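Local coordinates for protein putative alpha KG dependent 2,4-D dioxygenase (Burkholderia xenovorans, PDB 5J92) that binds iron(II) and probably uses 2-oxoglutarate and dioxygen to oxidise an organic substrate that is not established, at residues Met154-Asp159 with Arg214-Leu219; Gly147-Asp153 with Phe250-Trp256; Met9-Val13 with Glu40-Ala44. Residues are numbered along the deposited sequence.

Contact 1 (Met154-Asp159 with Arg214-Leu219)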
ATOM      1  N   MET A 154       1.922  -0.322  15.959  1.00 13.40           N
ATOM      2  CA  MET A 154       1.205   0.950  15.890  1.00 13.60           C
ATOM      3  C   MET A 154       1.646   1.951  16.961  1.00 14.32           C
ATOM      4  O   MET A 154       1.342   3.149  16.834  1.00 11.91           O
ATOM      5  CB  MET A 154      -0.306   0.719  16.014  1.00 11.60           C
ATOM      6  CG  MET A 154      -0.914  -0.122  14.888  1.00 14.15           C
ATOM      7  SD  MET A 154      -0.667   0.614  13.261  1.00 14.57           S
ATOM      8  CE  MET A 154       0.714  -0.318  12.672  1.00 10.14           C
ATOM      9  N   ARG A 155       2.288   1.483  18.038  1.00 15.11           N
ATOM     10  CA  ARG A 155       2.864   2.402  19.022  1.00 14.78           C
ATOM     11  C   ARG A 155       4.096   3.089  18.446  1.00 14.58           C
ATOM     12  O   ARG A 155       4.232   4.318  18.520  1.00 14.57           O
ATOM     13  CB  ARG A 155       3.241   1.649  20.303  1.00 13.72           C
ATOM     14  CG  ARG A 155       2.229   0.610  20.754  1.00 11.65           C
ATOM     15  CD  ARG A 155       2.851  -0.365  21.740  1.00 19.38           C
ATOM     16  NE  ARG A 155       4.003  -1.060  21.141  1.00 18.89           N
ATOM     17  CZ  ARG A 155       4.827  -1.876  21.796  1.00 18.45           C
ATOM     18  NH1 ARG A 155       4.639  -2.128  23.093  1.00 15.90           N
ATOM     19  NH2 ARG A 155       5.837  -2.459  21.145  1.00 11.37           N
ATOM     20  N   ALA A 156       5.015   2.292  17.883  1.00 12.85           N
ATOM     21  CA  ALA A 156       6.206   2.841  17.256  1.00 13.43           C
ATOM     22  C   ALA A 156       5.833   3.777  16.115  1.00 14.80           C
ATOM     23  O   ALA A 156       6.446   4.837  15.942  1.00 16.06           O
ATOM     24  CB  ALA A 156       7.101   1.701  16.745  1.00 12.29           C
ATOM     25  N   ALA A 157       4.822   3.403  15.327  1.00 11.89           N
ATOM     26  CA  ALA A 157       4.393   4.266  14.234  1.00 15.09           C
ATOM     27  C   ALA A 157       3.863   5.589  14.767  1.00 13.57           C
ATOM     28  O   ALA A 157       4.160   6.654  14.214  1.00 11.55           O
ATOM     29  CB  ALA A 157       3.328   3.562  13.391  1.00 13.08           C
ATOM     30  N   TYR A 158       3.060   5.541  15.829  1.00 13.15           N
ATOM     31  CA  TYR A 158       2.582   6.786  16.425  1.00 15.77           C
ATOM     32  C   TYR A 158       3.754   7.622  16.922  1.00 16.37           C
ATOM     33  O   TYR A 158       3.813   8.833  16.677  1.00 16.19           O
ATOM     34  CB  TYR A 158       1.595   6.506  17.560  1.00 14.20           C
ATOM     35  CG  TYR A 158       1.143   7.771  18.243  1.00 17.46           C
ATOM     36  CD1 TYR A 158       0.106   8.522  17.726  1.00 16.85           C
ATOM     37  CD2 TYR A 158       1.776   8.227  19.390  1.00 18.38           C
ATOM     38  CE1 TYR A 158      -0.302   9.692  18.331  1.00 19.66           C
ATOM     39  CE2 TYR A 158       1.375   9.390  20.009  1.00 22.30           C
ATOM     40  CZ  TYR A 158       0.330  10.116  19.473  1.00 22.27           C
ATOM     41  OH  TYR A 158      -0.064  11.283  20.073  1.00 22.78           O
ATOM     42  N   ASP A 159       4.708   6.980  17.610  1.00 13.04           N
ATOM     43  CA  ASP A 159       5.835   7.703  18.199  1.00 15.26           C
ATOM     44  C   ASP A 159       6.653   8.424  17.141  1.00 19.61           C
ATOM     45  O   ASP A 159       7.196   9.507  17.397  1.00 19.23           O
ATOM     46  CB  ASP A 159       6.739   6.752  18.981  1.00 13.51           C
ATOM     47  CG  ASP A 159       6.083   6.204  20.226  1.00 18.50           C
ATOM     48  OD1 ASP A 159       5.046   6.770  20.657  1.00 17.74           O
ATOM     49  OD2 ASP A 159       6.610   5.209  20.781  1.00 18.44           O
ATOM     50  N   ARG A 214       1.057   3.111  26.472  1.00 20.72           N
ATOM     51  CA  ARG A 214       1.552   3.547  25.168  1.00 17.24           C
ATOM     52  C   ARG A 214       0.432   4.061  24.273  1.00 18.95           C
ATOM     53  O   ARG A 214      -0.627   3.438  24.160  1.00 16.76           O
ATOM     54  CB  ARG A 214       2.260   2.400  24.452  1.00 14.48           C
ATOM     55  CG  ARG A 214       3.551   1.900  25.125  1.00 18.88           C
ATOM     56  CD  ARG A 214       4.733   2.871  24.970  1.00 19.53           C
ATOM     57  NE  ARG A 214       5.145   3.081  23.581  1.00 16.51           N
ATOM     58  CZ  ARG A 214       5.880   2.231  22.866  1.00 19.04           C
ATOM     59  NH1 ARG A 214       6.275   1.073  23.390  1.00 18.76           N
ATOM     60  NH2 ARG A 214       6.207   2.530  21.613  1.00 18.78           N
ATOM     61  N   LYS A 215       0.692   5.179  23.591  1.00 18.01           N
ATOM     62  CA  LYS A 215      -0.204   5.639  22.547  1.00 16.53           C
ATOM     63  C   LYS A 215       0.088   4.912  21.242  1.00 15.71           C
ATOM     64  O   LYS A 215       1.231   4.532  20.960  1.00 14.10           O
ATOM     65  CB  LYS A 215      -0.077   7.146  22.334  1.00 19.51           C
ATOM     66  CG  LYS A 215      -0.687   8.019  23.445  1.00 26.42           C
ATOM     67  CD  LYS A 215      -0.865   9.411  22.875  1.00 32.94           C
ATOM     68  CE  LYS A 215      -1.725  10.319  23.708  1.00 39.85           C
ATOM     69  NZ  LYS A 215      -1.799  11.633  22.997  1.00 42.33           N
ATOM     70  N   SER A 216      -0.958   4.731  20.436  1.00 14.47           N
ATOM     71  CA  SER A 216      -0.817   3.989  19.187  1.00 16.04           C
ATOM     72  C   SER A 216      -1.924   4.390  18.222  1.00 15.81           C
ATOM     73  O   SER A 216      -2.968   4.910  18.626  1.00 17.81           O
ATOM     74  CB  SER A 216      -0.846   2.468  19.428  1.00 16.21           C
ATOM     75  OG  SER A 216      -2.144   2.035  19.837  1.00 16.40           O
ATOM     76  N   LEU A 217      -1.689   4.114  16.940  1.00 17.04           N
ATOM     77  CA  LEU A 217      -2.670   4.362  15.890  1.00 16.86           C
ATOM     78  C   LEU A 217      -3.589   3.151  15.709  1.00 16.89           C
ATOM     79  O   LEU A 217      -3.120   2.016  15.588  1.00 15.72           O
ATOM     80  CB  LEU A 217      -1.968   4.681  14.559  1.00 16.44           C
ATOM     81  CG  LEU A 217      -1.152   5.976  14.484  1.00 17.19           C
ATOM     82  CD1 LEU A 217      -0.306   6.084  13.196  1.00 14.43           C
ATOM     83  CD2 LEU A 217      -2.104   7.169  14.612  1.00 13.33           C
ATOM     84  N   TYR A 218      -4.901   3.393  15.673  1.00 15.94           N
ATOM     85  CA  TYR A 218      -5.859   2.315  15.436  1.00 13.22           C
ATOM     86  C   TYR A 218      -6.077   2.147  13.930  1.00 13.14           C
ATOM     87  O   TYR A 218      -7.167   2.355  13.396  1.00 15.29           O
ATOM     88  CB  TYR A 218      -7.177   2.592  16.152  1.00 17.08           C
ATOM     89  CG  TYR A 218      -7.999   1.354  16.402  1.00 17.91           C
ATOM     90  CD1 TYR A 218      -7.632   0.131  15.858  1.00 18.23           C
ATOM     91  CD2 TYR A 218      -9.133   1.398  17.207  1.00 19.00           C
ATOM     92  CE1 TYR A 218      -8.361  -1.015  16.104  1.00 18.34           C
ATOM     93  CE2 TYR A 218      -9.873   0.255  17.461  1.00 18.96           C
ATOM     94  CZ  TYR A 218      -9.484  -0.947  16.910  1.00 19.38           C
ATOM     95  OH  TYR A 218     -10.213  -2.096  17.151  1.00 17.89           O
ATOM     96  N   LEU A 219      -5.031   1.682  13.254  1.00 10.06           N
ATOM     97  CA  LEU A 219      -5.130   1.442  11.824  1.00 14.44           C
ATOM     98  C   LEU A 219      -5.674   0.041  11.566  1.00 15.50           C
ATOM     99  O   LEU A 219      -5.497  -0.871  12.375  1.00 15.05           O
ATOM    100  CB  LEU A 219      -3.766   1.606  11.147  1.00 13.56           C
ATOM    101  CG  LEU A 219      -3.100   2.983  11.338  1.00 15.30           C
ATOM    102  CD1 LEU A 219      -1.808   3.069  10.532  1.00 13.02           C
ATOM    103  CD2 LEU A 219      -4.054   4.106  10.958  1.00 14.66           C
TER
HETATM  104  O   HOH W   1       3.560   5.116  22.224  1.00 11.87           O

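Contact 2 (Gly147-Asp153 with Phe250-Trp256)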
ATOM      1  N   GLY A 147       4.370 -17.834   3.890  1.00 22.54           N
ATOM      2  CA  GLY A 147       3.451 -18.139   4.964  1.00 22.74           C
ATOM      3  C   GLY A 147       3.762 -17.462   6.276  1.00 24.21           C
ATOM      4  O   GLY A 147       3.219 -17.864   7.309  1.00 23.81           O
ATOM      5  N   GLN A 148       4.607 -16.434   6.265  1.00 20.85           N
ATOM      6  CA  GLN A 148       4.891 -15.681   7.472  1.00 20.67           C
ATOM      7  C   GLN A 148       3.645 -14.944   7.939  1.00 16.96           C
ATOM      8  O   GLN A 148       2.734 -14.652   7.166  1.00 17.37           O
ATOM      9  CB  GLN A 148       6.012 -14.661   7.223  1.00 19.61           C
ATOM     10  CG  GLN A 148       7.348 -15.281   6.769  1.00 21.27           C
ATOM     11  CD  GLN A 148       7.418 -15.490   5.259  1.00 28.30           C
ATOM     12  OE1 GLN A 148       6.414 -15.350   4.550  1.00 32.27           O
ATOM     13  NE2 GLN A 148       8.597 -15.874   4.767  1.00 27.14           N
ATOM     14  N   THR A 149       3.594 -14.674   9.224  1.00 15.84           N
ATOM     15  CA  THR A 149       2.674 -13.680   9.757  1.00 15.57           C
ATOM     16  C   THR A 149       3.514 -12.462  10.123  1.00 15.51           C
ATOM     17  O   THR A 149       4.557 -12.601  10.766  1.00 13.28           O
ATOM     18  CB  THR A 149       1.899 -14.187  10.976  1.00 14.21           C
ATOM     19  OG1 THR A 149       1.272 -15.429  10.668  1.00 19.75           O
ATOM     20  CG2 THR A 149       0.797 -13.189  11.358  1.00 14.18           C
ATOM     21  N   GLN A 150       3.097 -11.291   9.660  1.00 16.76           N
ATOM     22  CA  GLN A 150       3.829 -10.060   9.886  1.00 15.05           C
ATOM     23  C   GLN A 150       3.041  -9.159  10.825  1.00 16.18           C
ATOM     24  O   GLN A 150       1.805  -9.157  10.815  1.00 14.49           O
ATOM     25  CB  GLN A 150       4.113  -9.334   8.563  1.00 15.75           C
ATOM     26  CG  GLN A 150       4.901 -10.174   7.573  1.00 17.16           C
ATOM     27  CD  GLN A 150       5.398  -9.386   6.365  1.00 21.59           C
ATOM     28  OE1 GLN A 150       4.766  -8.420   5.917  1.00 23.13           O
ATOM     29  NE2 GLN A 150       6.547  -9.802   5.831  1.00 22.83           N
ATOM     30  N   PHE A 151       3.772  -8.402  11.649  1.00 13.71           N
ATOM     31  CA  PHE A 151       3.176  -7.578  12.691  1.00 15.30           C
ATOM     32  C   PHE A 151       3.758  -6.181  12.598  1.00 16.11           C
ATOM     33  O   PHE A 151       4.981  -6.018  12.556  1.00 16.25           O
ATOM     34  CB  PHE A 151       3.420  -8.172  14.089  1.00 15.28           C
ATOM     35  CG  PHE A 151       2.844  -9.546  14.262  1.00 16.41           C
ATOM     36  CD1 PHE A 151       1.524  -9.703  14.660  1.00 15.71           C
ATOM     37  CD2 PHE A 151       3.613 -10.682  13.999  1.00 17.45           C
ATOM     38  CE1 PHE A 151       0.970 -10.971  14.816  1.00 19.14           C
ATOM     39  CE2 PHE A 151       3.075 -11.954  14.148  1.00 20.57           C
ATOM     40  CZ  PHE A 151       1.744 -12.098  14.559  1.00 21.43           C
ATOM     41  N   ALA A 152       2.884  -5.181  12.581  1.00 14.63           N
ATOM     42  CA  ALA A 152       3.289  -3.787  12.480  1.00 14.73           C
ATOM     43  C   ALA A 152       2.965  -3.070  13.781  1.00 13.18           C
ATOM     44  O   ALA A 152       1.816  -3.097  14.245  1.00 13.40           O
ATOM     45  CB  ALA A 152       2.613  -3.107  11.290  1.00 13.10           C
ATOM     46  N   ASP A 153       3.976  -2.433  14.365  1.00 11.08           N
ATOM     47  CA  ASP A 153       3.846  -1.808  15.685  1.00 11.74           C
ATOM     48  C   ASP A 153       3.191  -0.432  15.551  1.00 12.17           C
ATOM     49  O   ASP A 153       3.825   0.519  15.079  1.00 14.98           O
ATOM     50  CB  ASP A 153       5.219  -1.704  16.339  1.00 12.36           C
ATOM     51  CG  ASP A 153       5.147  -1.262  17.810  1.00 15.58           C
ATOM     52  OD1 ASP A 153       4.123  -0.660  18.225  1.00 13.28           O
ATOM     53  OD2 ASP A 153       6.139  -1.522  18.538  1.00 16.56           O
ATOM     54  N   PHE A 250       8.869  -0.609  11.344  1.00 13.19           N
ATOM     55  CA  PHE A 250       7.767  -0.847  12.266  1.00 15.65           C
ATOM     56  C   PHE A 250       7.249  -2.278  12.196  1.00 15.51           C
ATOM     57  O   PHE A 250       6.248  -2.587  12.848  1.00 13.37           O
ATOM     58  CB  PHE A 250       6.610   0.125  11.984  1.00 14.54           C
ATOM     59  CG  PHE A 250       7.009   1.566  12.000  1.00 14.31           C
ATOM     60  CD1 PHE A 250       7.709   2.101  13.077  1.00 14.52           C
ATOM     61  CD2 PHE A 250       6.742   2.378  10.903  1.00 10.29           C
ATOM     62  CE1 PHE A 250       8.087   3.428  13.075  1.00 15.11           C
ATOM     63  CE2 PHE A 250       7.109   3.716  10.898  1.00 10.22           C
ATOM     64  CZ  PHE A 250       7.789   4.242  11.991  1.00 13.49           C
ATOM     65  N   VAL A 251       7.896  -3.152  11.418  1.00 12.89           N
ATOM     66  CA  VAL A 251       7.355  -4.470  11.095  1.00 13.42           C
ATOM     67  C   VAL A 251       8.289  -5.572  11.582  1.00 13.91           C
ATOM     68  O   VAL A 251       9.516  -5.478  11.439  1.00 13.25           O
ATOM     69  CB  VAL A 251       7.101  -4.608   9.581  1.00 15.81           C
ATOM     70  CG1 VAL A 251       6.736  -6.060   9.226  1.00 16.08           C
ATOM     71  CG2 VAL A 251       5.956  -3.649   9.181  1.00 14.14           C
ATOM     72  N   TYR A 252       7.693  -6.606  12.178  1.00 16.20           N
ATOM     73  CA  TYR A 252       8.351  -7.874  12.475  1.00 16.15           C
ATOM     74  C   TYR A 252       7.677  -8.967  11.650  1.00 13.34           C
ATOM     75  O   TYR A 252       6.452  -9.112  11.694  1.00 13.53           O
ATOM     76  CB  TYR A 252       8.269  -8.208  13.974  1.00 13.49           C
ATOM     77  CG  TYR A 252       8.573  -9.658  14.323  1.00 13.16           C
ATOM     78  CD1 TYR A 252       9.862 -10.164  14.212  1.00 13.26           C
ATOM     79  CD2 TYR A 252       7.571 -10.517  14.758  1.00 11.65           C
ATOM     80  CE1 TYR A 252      10.137 -11.486  14.536  1.00 14.00           C
ATOM     81  CE2 TYR A 252       7.835 -11.853  15.075  1.00 12.18           C
ATOM     82  CZ  TYR A 252       9.128 -12.324  14.962  1.00 12.90           C
ATOM     83  OH  TYR A 252       9.427 -13.633  15.270  1.00 17.46           O
ATOM     84  N   SER A 253       8.471  -9.723  10.907  1.00 12.82           N
ATOM     85  CA  SER A 253       7.984 -10.833  10.095  1.00 16.28           C
ATOM     86  C   SER A 253       8.289 -12.148  10.813  1.00 18.37           C
ATOM     87  O   SER A 253       9.459 -12.481  11.052  1.00 18.65           O
ATOM     88  CB  SER A 253       8.631 -10.796   8.706  1.00 16.86           C
ATOM     89  OG  SER A 253       8.105 -11.817   7.865  1.00 21.38           O
ATOM     90  N   HIS A 254       7.251 -12.884  11.191  1.00 15.22           N
ATOM     91  CA  HIS A 254       7.464 -14.096  11.967  1.00 14.95           C
ATOM     92  C   HIS A 254       7.626 -15.291  11.038  1.00 16.98           C
ATOM     93  O   HIS A 254       6.680 -15.664  10.326  1.00 17.50           O
ATOM     94  CB  HIS A 254       6.325 -14.346  12.950  1.00 14.62           C
ATOM     95  CG  HIS A 254       6.571 -15.521  13.841  1.00 14.68           C
ATOM     96  ND1 HIS A 254       7.560 -15.522  14.805  1.00 14.81           N
ATOM     97  CD2 HIS A 254       5.994 -16.743  13.888  1.00 14.90           C
ATOM     98  CE1 HIS A 254       7.559 -16.689  15.425  1.00 15.41           C
ATOM     99  NE2 HIS A 254       6.620 -17.448  14.886  1.00 16.61           N
ATOM    100  N   GLU A 255       8.820 -15.897  11.060  1.00 18.34           N
ATOM    101  CA  GLU A 255       9.058 -17.175  10.393  1.00 20.46           C
ATOM    102  C   GLU A 255       8.569 -18.289  11.309  1.00 18.73           C
ATOM    103  O   GLU A 255       9.133 -18.515  12.385  1.00 18.65           O
ATOM    104  CB  GLU A 255      10.539 -17.356  10.060  1.00 20.48           C
ATOM    105  CG  GLU A 255      11.070 -16.389   9.009  1.00 21.99           C
ATOM    106  CD  GLU A 255      10.530 -16.680   7.621  1.00 26.70           C
ATOM    107  OE1 GLU A 255       9.975 -17.779   7.398  1.00 31.78           O
ATOM    108  OE2 GLU A 255      10.650 -15.802   6.745  1.00 29.82           O
ATOM    109  N   TRP A 256       7.526 -18.987  10.880  1.00 19.01           N
ATOM    110  CA  TRP A 256       6.864 -19.964  11.729  1.00 16.98           C
ATOM    111  C   TRP A 256       7.721 -21.204  11.943  1.00 20.48           C
ATOM    112  O   TRP A 256       8.449 -21.652  11.052  1.00 21.04           O
ATOM    113  CB  TRP A 256       5.526 -20.373  11.109  1.00 16.16           C
ATOM    114  CG  TRP A 256       4.470 -19.359  11.329  1.00 15.21           C
ATOM    115  CD1 TRP A 256       4.117 -18.331  10.495  1.00 14.90           C
ATOM    116  CD2 TRP A 256       3.619 -19.268  12.471  1.00 17.31           C
ATOM    117  NE1 TRP A 256       3.073 -17.611  11.051  1.00 18.91           N
ATOM    118  CE2 TRP A 256       2.758 -18.166  12.267  1.00 18.65           C
ATOM    119  CE3 TRP A 256       3.505 -20.012  13.653  1.00 20.14           C
ATOM    120  CZ2 TRP A 256       1.801 -17.780  13.206  1.00 18.11           C
ATOM    121  CZ3 TRP A 256       2.539 -19.642  14.576  1.00 21.59           C
ATOM    122  CH2 TRP A 256       1.702 -18.526  14.343  1.00 18.74           C
TER

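Contact 3 (Met9-Val13 with Glu40-Ala44)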
ATOM      1  N   MET A   9       9.926  -9.558  36.869  1.00 68.62           N
ATOM      2  CA  MET A   9       9.686 -10.466  35.752  1.00 66.14           C
ATOM      3  C   MET A   9      10.574 -11.705  35.850  1.00 64.54           C
ATOM      4  O   MET A   9      11.777 -11.631  35.589  1.00 66.28           O
ATOM      5  CB  MET A   9       9.924  -9.748  34.416  1.00 64.68           C
ATOM      6  CG  MET A   9       9.740 -10.621  33.165  1.00 61.99           C
ATOM      7  SD  MET A   9       8.022 -11.021  32.756  1.00 61.24           S
ATOM      8  CE  MET A   9       7.344  -9.409  32.367  1.00 59.45           C
ATOM      9  N   SER A  10       9.979 -12.839  36.235  1.00 59.89           N
ATOM     10  CA  SER A  10      10.686 -14.114  36.284  1.00 53.14           C
ATOM     11  C   SER A  10      10.542 -14.925  35.004  1.00 46.04           C
ATOM     12  O   SER A  10      11.174 -15.982  34.882  1.00 49.17           O
ATOM     13  CB  SER A  10      10.191 -14.959  37.459  1.00 53.89           C
ATOM     14  OG  SER A  10       8.891 -15.451  37.206  1.00 51.90           O
ATOM     15  N   LEU A  11       9.717 -14.476  34.065  1.00 36.97           N
ATOM     16  CA  LEU A  11       9.560 -15.173  32.799  1.00 31.09           C
ATOM     17  C   LEU A  11      10.868 -15.165  32.023  1.00 26.59           C
ATOM     18  O   LEU A  11      11.642 -14.208  32.092  1.00 23.80           O
ATOM     19  CB  LEU A  11       8.466 -14.528  31.957  1.00 33.11           C
ATOM     20  CG  LEU A  11       7.030 -14.691  32.431  1.00 35.02           C
ATOM     21  CD1 LEU A  11       6.129 -13.904  31.498  1.00 33.85           C
ATOM     22  CD2 LEU A  11       6.655 -16.160  32.448  1.00 35.57           C
ATOM     23  N   ASN A  12      11.131 -16.262  31.317  1.00 20.30           N
ATOM     24  CA  ASN A  12      12.332 -16.385  30.497  1.00 19.02           C
ATOM     25  C   ASN A  12      12.010 -15.769  29.142  1.00 17.05           C
ATOM     26  O   ASN A  12      11.580 -16.444  28.208  1.00 18.87           O
ATOM     27  CB  ASN A  12      12.757 -17.846  30.405  1.00 19.22           C
ATOM     28  CG  ASN A  12      14.035 -18.047  29.599  1.00 21.77           C
ATOM     29  OD1 ASN A  12      14.596 -17.097  29.043  1.00 19.44           O
ATOM     30  ND2 ASN A  12      14.520 -19.290  29.563  1.00 19.33           N
ATOM     31  N   VAL A  13      12.239 -14.460  29.033  1.00 18.60           N
ATOM     32  CA  VAL A  13      11.864 -13.682  27.857  1.00 16.35           C
ATOM     33  C   VAL A  13      13.090 -13.470  26.984  1.00 18.13           C
ATOM     34  O   VAL A  13      14.117 -12.979  27.463  1.00 21.37           O
ATOM     35  CB  VAL A  13      11.254 -12.333  28.267  1.00 17.44           C
ATOM     36  CG1 VAL A  13      10.849 -11.542  27.012  1.00 16.12           C
ATOM     37  CG2 VAL A  13      10.076 -12.562  29.178  1.00 18.21           C
ATOM     38  N   GLU A  40       2.186 -11.974  34.740  1.00 25.66           N
ATOM     39  CA  GLU A  40       3.508 -11.753  34.157  1.00 23.60           C
ATOM     40  C   GLU A  40       3.445 -11.722  32.634  1.00 23.09           C
ATOM     41  O   GLU A  40       4.057 -10.853  31.999  1.00 22.37           O
ATOM     42  CB  GLU A  40       4.493 -12.832  34.622  1.00 29.95           C
ATOM     43  CG  GLU A  40       5.035 -12.639  36.031  1.00 35.84           C
ATOM     44  CD  GLU A  40       5.945 -13.777  36.481  1.00 42.10           C
ATOM     45  OE1 GLU A  40       5.713 -14.943  36.084  1.00 42.79           O
ATOM     46  OE2 GLU A  40       6.900 -13.503  37.239  1.00 45.09           O
ATOM     47  N   ILE A  41       2.696 -12.650  32.029  1.00 21.69           N
ATOM     48  CA  ILE A  41       2.558 -12.651  30.575  1.00 20.02           C
ATOM     49  C   ILE A  41       1.893 -11.359  30.107  1.00 19.74           C
ATOM     50  O   ILE A  41       2.337 -10.736  29.135  1.00 18.84           O
ATOM     51  CB  ILE A  41       1.779 -13.901  30.111  1.00 20.07           C
ATOM     52  CG1 ILE A  41       2.609 -15.169  30.406  1.00 23.01           C
ATOM     53  CG2 ILE A  41       1.458 -13.817  28.634  1.00 17.36           C
ATOM     54  CD1 ILE A  41       1.921 -16.458  30.039  1.00 22.05           C
ATOM     55  N   GLU A  42       0.831 -10.925  30.797  1.00 19.87           N
ATOM     56  CA  GLU A  42       0.212  -9.648  30.449  1.00 22.42           C
ATOM     57  C   GLU A  42       1.240  -8.521  30.487  1.00 21.48           C
ATOM     58  O   GLU A  42       1.342  -7.725  29.548  1.00 20.60           O
ATOM     59  CB  GLU A  42      -0.962  -9.347  31.391  1.00 25.37           C
ATOM     60  CG  GLU A  42      -2.120 -10.312  31.192  1.00 28.02           C
ATOM     61  CD  GLU A  42      -3.313 -10.041  32.097  1.00 32.75           C
ATOM     62  OE1 GLU A  42      -3.129  -9.539  33.227  1.00 34.66           O
ATOM     63  OE2 GLU A  42      -4.442 -10.369  31.682  1.00 34.80           O
ATOM     64  N   GLN A  43       2.049  -8.467  31.546  1.00 20.59           N
ATOM     65  CA  GLN A  43       3.060  -7.417  31.631  1.00 21.83           C
ATOM     66  C   GLN A  43       4.063  -7.531  30.490  1.00 21.44           C
ATOM     67  O   GLN A  43       4.426  -6.527  29.871  1.00 18.96           O
ATOM     68  CB  GLN A  43       3.763  -7.471  32.985  1.00 25.47           C
ATOM     69  CG  GLN A  43       2.855  -7.136  34.157  1.00 33.55           C
ATOM     70  CD  GLN A  43       2.191  -5.771  34.030  1.00 38.66           C
ATOM     71  OE1 GLN A  43       0.965  -5.656  34.090  1.00 42.20           O
ATOM     72  NE2 GLN A  43       3.003  -4.729  33.856  1.00 37.43           N
ATOM     73  N   ALA A  44       4.497  -8.752  30.174  1.00 21.55           N
ATOM     74  CA  ALA A  44       5.417  -8.937  29.055  1.00 19.26           C
ATOM     75  C   ALA A  44       4.797  -8.475  27.739  1.00 16.79           C
ATOM     76  O   ALA A  44       5.497  -7.936  26.880  1.00 17.36           O
ATOM     77  CB  ALA A  44       5.852 -10.403  28.963  1.00 20.61           C
TER

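Contact 1 (Met154-Asp159 with Arg214-Leu219)
Helix 154-159 packs crosswise against the edge strand 215-217 in a largely buried contact, their axes crossing at 96° with a closest approach of 5.7 Å. The two segments meet at backbone level: L217 N donates to M154 O (3.2 Å), and two CA-H...O contacts, S216 CA to M154 O and R155 CA to K215 O, both 3.3 Å, accompany a CA-CA spacing of 4.0 Å between R155 and S216. Beyond this core, M154 SD rests on L219 CD1 (3.8 Å) and Y158 CD1 lies 4.1 Å from L217 CD2. At the more open end, R214 NH2 forms a salt bridge with D159 OD2 (2.8 Å), while a water joins D159 OD1, R214 NE and K215 O. R155 NH2 forms a salt bridge with D153, and E170 holds both K215 NZ and Y158 OH. Backbone bonds from S216 to R207 tie the strand to 201-208, whereas M154 and L219 reach A245 of helix 231-245 and M270 of strand 269-273.

Contact 2 (Gly147-Asp153 with Phe250-Trp256)
F151, Q148 and W256 contribute much of the surface buried where strands 149-153 and 251-254 pair antiparallel. F151 sits at the middle of the ladder, in a hydrogen-bonded pair with Y252: F151 N to Y252 O and Y252 N to F151 O are both 2.8 Å. Its ring shares a face of the sheet with T149, Y252 and H254; F151 CD2 lies 4.0 Å from Y252 CD2, and F151 CE2 lies 4.2 Å from H254 CB. Here it also meets W264 and V262, as in the core of a double-stranded beta-helix, the fold of this family. At the far end Q148 folds its amide across to E255, Q148 NE2 donating to E255 OE2 (2.9 Å), as Q148 CB packs against H254 O (3.3 Å). W256 then closes the end: W256 NE1 donates to T149 OG1 (2.9 Å), and W256 CD1 lies 3.3 Å from G147 O. Towards the other end, D153 N donates to F250 O (2.7 Å), just before D153 caps the following helix. Q150 NE2 reaches S253 OG (3.3 Å), while Q150 OE1 accepts from R272. Backbone bonds thus set the register; the F151 face combines aromatic packing with a Y252 OH-H254 ND1 bond (2.7 Å), the opposite face sets the polar Q150-S253 pair beside A152 packed on V251, and the W256-T149 and Q148-E255 bonds tie one end.

Contact 3 (Met9-Val13 with Glu40-Ala44)
Two side chains from the start of the modelled chain act as bumps against one flank of helix 35-47. L11 is the better buried: its CD1 settles into a shallow hollow made by E40, I41 and A44, 3.7 Å from E40 CB, 3.9 Å from I41 CG1 and 4.3 Å from A44 CB. Residues 40 and 44 lie one helical turn apart, and the small methyl of A44 keeps the floor between them low. M9 fills the adjoining part of the same depression. Its terminal CE lies 3.6 Å from E40 O, 3.8 Å from A44 CB and 4.1 Å from Q43 CB, although this residue is poorly ordered. E40 forms the raised side of the groove: its aliphatic part is covered by L11 and M9, and its carboxylate extends to S10, where E40 OE2 accepts from S10 OG (2.8 Å) and, weakly, from S10 N (3.3 Å). The other oxygen, OE1, pairs with R37. The segment then runs into edge strand 12-15, where N12 makes a backbone hydrogen bond with H25 of strand 21-25, while I41 packs beneath on strand 50-53. The chemistry implies a small apolar patch bordered by a hydrogen-bonded carboxylate, which serves both the helix and the N-terminal segment.

Overall arrangement
Contacts 1 and 2 form a continuous structure: strand 149-153 runs straight into helix 154-159, D153 caps that helix at A156 N, and F250 of contact 2 touches it, with F250 CE1 3.6 Å from A156 O. Their centres are 16 Å apart. Contact 2 lies closer to the iron, which is bound by H122, D124 and H271. The side chain of F151 is about 4 Å from that of H271, and that of T149 about 8 Å from the metal, against about 13 Å for M154 of contact 1. Contact 3 stands apart, at the edge of the six-stranded sheet, its centre 22 Å from that of contact 1 and 21 Å from that of contact 2, and touches neither.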